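PDB 6N36: beta-lactamase from Chitinophaga pinensis, which probably hydrolyses the beta-lactam ring of antibiotics with the help of two bound zinc ions. Local coordinates for residues Ser119-Met123 against Leu189-Lys193; Lys212-Ala216 against Tyr253-Asp258. All coordinates share one frame. Where two conformers were deposited one is given. Numbering follows the deposited sequence.

Interaction 1 (Ser119-Met123 against Leu189-Lys193); sequences SDYVM and LNDTK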
# COMPACT_ATOMS: atom_id res chain seq x y z
N SER A 119 -10.93 9.73 -12.60
CA SER A 119 -12.14 8.86 -12.46
C SER A 119 -12.40 8.44 -11.01
O SER A 119 -13.29 7.62 -10.81
CB SER A 119 -12.04 7.67 -13.37
OG SER A 119 -10.88 6.89 -13.15
N ASP A 120 -11.73 9.05 -10.02
CA ASP A 120 -11.90 8.62 -8.61
C ASP A 120 -13.35 8.80 -8.17
O ASP A 120 -13.96 9.87 -8.38
CB ASP A 120 -10.97 9.39 -7.70
CG ASP A 120 -10.94 8.79 -6.30
OD1 ASP A 120 -11.83 9.13 -5.47
OD2 ASP A 120 -10.08 7.90 -6.10
N TYR A 121 -13.95 7.79 -7.54
CA TYR A 121 -15.40 7.84 -7.25
C TYR A 121 -15.76 8.87 -6.20
O TYR A 121 -16.94 9.25 -6.12
CB TYR A 121 -15.94 6.46 -6.88
CG TYR A 121 -15.62 5.94 -5.50
CD1 TYR A 121 -14.45 5.25 -5.21
CD2 TYR A 121 -16.55 6.04 -4.48
CE1 TYR A 121 -14.22 4.69 -3.95
CE2 TYR A 121 -16.33 5.50 -3.23
CZ TYR A 121 -15.16 4.81 -2.95
OH TYR A 121 -14.99 4.24 -1.70
N VAL A 122 -14.79 9.37 -5.43
CA VAL A 122 -15.03 10.43 -4.41
C VAL A 122 -14.41 11.72 -4.94
O VAL A 122 -15.12 12.73 -5.04
CB VAL A 122 -14.47 10.06 -3.03
CG1 VAL A 122 -14.61 11.22 -2.00
CG2 VAL A 122 -15.06 8.80 -2.46
N MET A 123 -13.15 11.67 -5.37
CA MET A 123 -12.32 12.88 -5.57
C MET A 123 -12.19 13.22 -7.04
O MET A 123 -11.41 14.17 -7.32
CB MET A 123 -10.91 12.66 -4.97
CG MET A 123 -10.94 12.48 -3.47
SD MET A 123 -9.31 12.11 -2.77
CE MET A 123 -9.10 10.42 -3.33
N LEU A 189 -14.35 6.92 3.43
CA LEU A 189 -14.28 8.39 3.44
C LEU A 189 -15.66 8.94 3.79
O LEU A 189 -16.71 8.25 3.62
CB LEU A 189 -13.81 8.92 2.08
CG LEU A 189 -12.37 8.57 1.71
CD1 LEU A 189 -11.99 9.24 0.39
CD2 LEU A 189 -11.44 8.99 2.81
N ASN A 190 -15.67 10.16 4.29
CA ASN A 190 -16.94 10.81 4.68
C ASN A 190 -17.94 10.85 3.52
O ASN A 190 -19.12 10.70 3.79
CB ASN A 190 -16.61 12.22 5.17
CG ASN A 190 -17.81 12.95 5.71
OD1 ASN A 190 -18.64 12.32 6.37
ND2 ASN A 190 -17.84 14.29 5.58
N ASP A 191 -17.48 11.13 2.29
CA ASP A 191 -18.44 11.42 1.18
C ASP A 191 -18.98 10.08 0.63
O ASP A 191 -19.93 10.12 -0.17
CB ASP A 191 -17.79 12.21 0.06
CG ASP A 191 -17.48 13.67 0.42
OD1 ASP A 191 -18.21 14.23 1.23
OD2 ASP A 191 -16.45 14.17 -0.08
N THR A 192 -18.58 8.96 1.14
CA THR A 192 -19.01 7.64 0.55
C THR A 192 -20.37 7.21 1.07
O THR A 192 -20.56 7.07 2.28
CB THR A 192 -17.95 6.58 0.82
OG1 THR A 192 -16.82 7.00 0.05
CG2 THR A 192 -18.33 5.17 0.39
N LYS A 193 -21.30 6.95 0.14
CA LYS A 193 -22.63 6.38 0.38
C LYS A 193 -22.59 4.88 0.13
O LYS A 193 -22.37 4.46 -1.00
CB LYS A 193 -23.63 7.10 -0.53
CG LYS A 193 -25.08 6.70 -0.42
CD LYS A 193 -25.96 7.67 -1.24
CE LYS A 193 -27.42 7.28 -1.38
NZ LYS A 193 -27.93 7.56 -2.76
O HOH W 1 -14.49 5.65 0.90
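Val122 is the main point of contact between two loops here. Its chi1 is in the t well, and the CA-to-CB bond points at the segment Leu189-Lys193. Val122 CG1 lies 4.1 Å from Leu189 CD1 and 3.9 Å from Asp191 CB. Val122 CG2 lies 3.6 Å from Thr192 OG1. Leu189, in the mt rotamer, brings its CD1 methyl to Val122. Tyr121 takes the p rotamer, which swings its ring round to Thr192. Tyr121 CE2 is 3.6 Å from Thr192 OG1.

In this metallo-beta-lactamase superfamily protein the contact borders the dinuclear zinc site. The Leu189 side chain is about 6 Å from a zinc ion. The side chains of Asp120 and Met123 touch His85, a zinc ligand.

Each loop has its own local turn. With chi1 in the t well, Asp120 OD1 accepts from Val122 N (3.0 Å), which makes an Asx turn. Asp120 OD1 also accepts from Met123 N (2.9 Å), three residues on, which extends it to an Asx motif. Leu189-Thr192 is a type I beta turn, with Thr192 N bonded to Leu189 O at 3.2 Å.

No direct hydrogen bond joins the segments. A water does so instead. The water O donates to Tyr121 OH (3.0 Å) and accepts from Leu189 N (2.8 Å). The same water O is hydrogen-bonded to Thr192 OG1 (2.8 Å). Tyr121 OH has a further hydrogen bond with the carbonyl of Gly159.

Interaction 2 (Lys212-Ala216 against Tyr253-Asp258); sequences KAMKA and YDDVLD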
# COMPACT_ATOMS: atom_id res chain seq x y z
N LYS A 212 -14.95 -9.04 5.65
CA LYS A 212 -14.97 -10.49 5.96
C LYS A 212 -13.68 -11.17 5.47
O LYS A 212 -13.05 -11.94 6.23
CB LYS A 212 -16.22 -11.14 5.35
CG LYS A 212 -17.53 -10.65 5.96
CD LYS A 212 -18.77 -11.25 5.35
CE LYS A 212 -19.09 -10.71 3.99
NZ LYS A 212 -20.27 -11.38 3.38
N ALA A 213 -13.24 -10.84 4.27
CA ALA A 213 -12.09 -11.46 3.60
C ALA A 213 -10.81 -11.17 4.40
O ALA A 213 -10.01 -12.08 4.65
CB ALA A 213 -11.98 -10.98 2.20
N MET A 214 -10.63 -9.93 4.85
CA MET A 214 -9.42 -9.57 5.59
C MET A 214 -9.42 -10.23 6.97
O MET A 214 -8.34 -10.59 7.43
CB MET A 214 -9.32 -8.03 5.66
CG MET A 214 -9.07 -7.46 4.29
SD MET A 214 -8.69 -5.68 4.38
CE MET A 214 -7.00 -5.77 4.99
N LYS A 215 -10.58 -10.43 7.59
CA LYS A 215 -10.60 -11.10 8.91
C LYS A 215 -10.09 -12.53 8.75
O LYS A 215 -9.49 -13.11 9.70
CB LYS A 215 -12.02 -11.11 9.45
CG LYS A 215 -12.07 -11.27 10.97
CD LYS A 215 -11.62 -9.96 11.61
CE LYS A 215 -12.49 -9.53 12.77
NZ LYS A 215 -12.06 -10.21 14.01
N ALA A 216 -10.35 -13.14 7.60
CA ALA A 216 -10.06 -14.56 7.36
C ALA A 216 -8.58 -14.83 7.06
O ALA A 216 -8.18 -16.01 7.05
CB ALA A 216 -10.95 -15.10 6.27
N TYR A 253 -4.84 -5.92 14.64
CA TYR A 253 -5.44 -6.13 13.29
C TYR A 253 -6.93 -6.40 13.43
O TYR A 253 -7.77 -5.75 12.79
CB TYR A 253 -4.75 -7.33 12.65
CG TYR A 253 -5.25 -7.69 11.29
CD1 TYR A 253 -4.87 -6.94 10.19
CD2 TYR A 253 -6.06 -8.79 11.08
CE1 TYR A 253 -5.28 -7.27 8.91
CE2 TYR A 253 -6.47 -9.15 9.81
CZ TYR A 253 -6.04 -8.41 8.72
OH TYR A 253 -6.41 -8.72 7.45
N ASP A 254 -7.31 -7.33 14.30
CA ASP A 254 -8.74 -7.60 14.56
C ASP A 254 -9.44 -6.34 15.05
O ASP A 254 -10.59 -6.10 14.64
CB ASP A 254 -8.86 -8.77 15.53
CG ASP A 254 -8.59 -10.09 14.82
OD1 ASP A 254 -9.07 -10.21 13.66
OD2 ASP A 254 -8.01 -11.00 15.45
N ASP A 255 -8.82 -5.57 15.93
CA ASP A 255 -9.44 -4.36 16.51
C ASP A 255 -9.69 -3.33 15.40
O ASP A 255 -10.79 -2.76 15.37
CB ASP A 255 -8.58 -3.78 17.63
CG ASP A 255 -8.66 -4.62 18.90
OD1 ASP A 255 -9.46 -5.61 18.94
OD2 ASP A 255 -7.88 -4.36 19.80
N VAL A 256 -8.76 -3.10 14.48
CA VAL A 256 -8.94 -2.10 13.38
C VAL A 256 -10.06 -2.57 12.45
O VAL A 256 -10.93 -1.79 12.07
CB VAL A 256 -7.62 -1.88 12.60
CG1 VAL A 256 -7.86 -1.14 11.29
CG2 VAL A 256 -6.59 -1.16 13.44
N LEU A 257 -10.10 -3.86 12.11
CA LEU A 257 -11.16 -4.35 11.21
C LEU A 257 -12.52 -4.28 11.91
O LEU A 257 -13.51 -3.93 11.28
CB LEU A 257 -10.85 -5.78 10.77
CG LEU A 257 -9.66 -5.96 9.84
CD1 LEU A 257 -9.48 -7.42 9.48
CD2 LEU A 257 -9.78 -5.13 8.57
N ASP A 258 -12.59 -4.63 13.18
CA ASP A 258 -13.86 -4.56 13.95
C ASP A 258 -14.34 -3.10 13.99
O ASP A 258 -15.57 -2.87 13.82
CB ASP A 258 -13.66 -5.18 15.34
CG ASP A 258 -13.50 -6.70 15.34
OD1 ASP A 258 -13.73 -7.33 14.30
OD2 ASP A 258 -13.17 -7.26 16.41
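Helix 250-268 packs here against the C-terminal part of helix 203-215. Tyr253 comes first. Its t rotamer carries the ring across to the other helix, where Tyr253 OH donates a 2.7 Å hydrogen bond to Met214 O. That carbonyl lies near the ring plane, at the edge. Tyr253 OH is also 3.5 Å from Met214 CB.

One residue on, Asp254 OD1 forms a salt bridge with NZ of Lys215 at 3.0 Å, and its OD2 pairs with Arg250. Arg250 also hydrogen-bonds to the carbonyl of Lys215.

Leu257, one turn after Tyr253, points at the partner helix. Leu257 CD1 packs 3.9 Å from Met214 CB and 3.9 Å from Lys215 CD. Asp258, one turn after Asp254, completes the charged network, with OD1 3.3 Å from NZ of Lys215. Spacings of four residues thus set an inner pair, Tyr253 and Leu257, beside an outer acidic pair that shares one lysine.

In the alpha-beta/beta-alpha sandwich of the metallo-beta-lactamase fold, helices pack outside the sheets. Inward, Met214 touches His157, Ala183 and Pro186 in loops. The Tyr253 ring stands edge-to-face with Phe219 and with Trp222 of strand 221-223, an outermost strand of the five-stranded sheet.

How the interactions relate
Interaction 1 is a surface contact between two loops. Interaction 2 is partly buried and joins two helices. The two do not touch: their centres are 22 Å apart and their nearest atoms about 13 Å. The same helices link them, however. Tyr121 and Thr192 of interaction 1 rest on Val203, at the start of helix 203-215, whose far end enters interaction 2. Arg267, late in helix 250-268, hydrogen-bonds to carbonyls of Leu189 and Thr192. The chemistry also differs. Both have apolar packing, but the loops add a water bridge near the zinc site, while the helices add a direct hydrogen bond and a salt-bridge network farther from the metal.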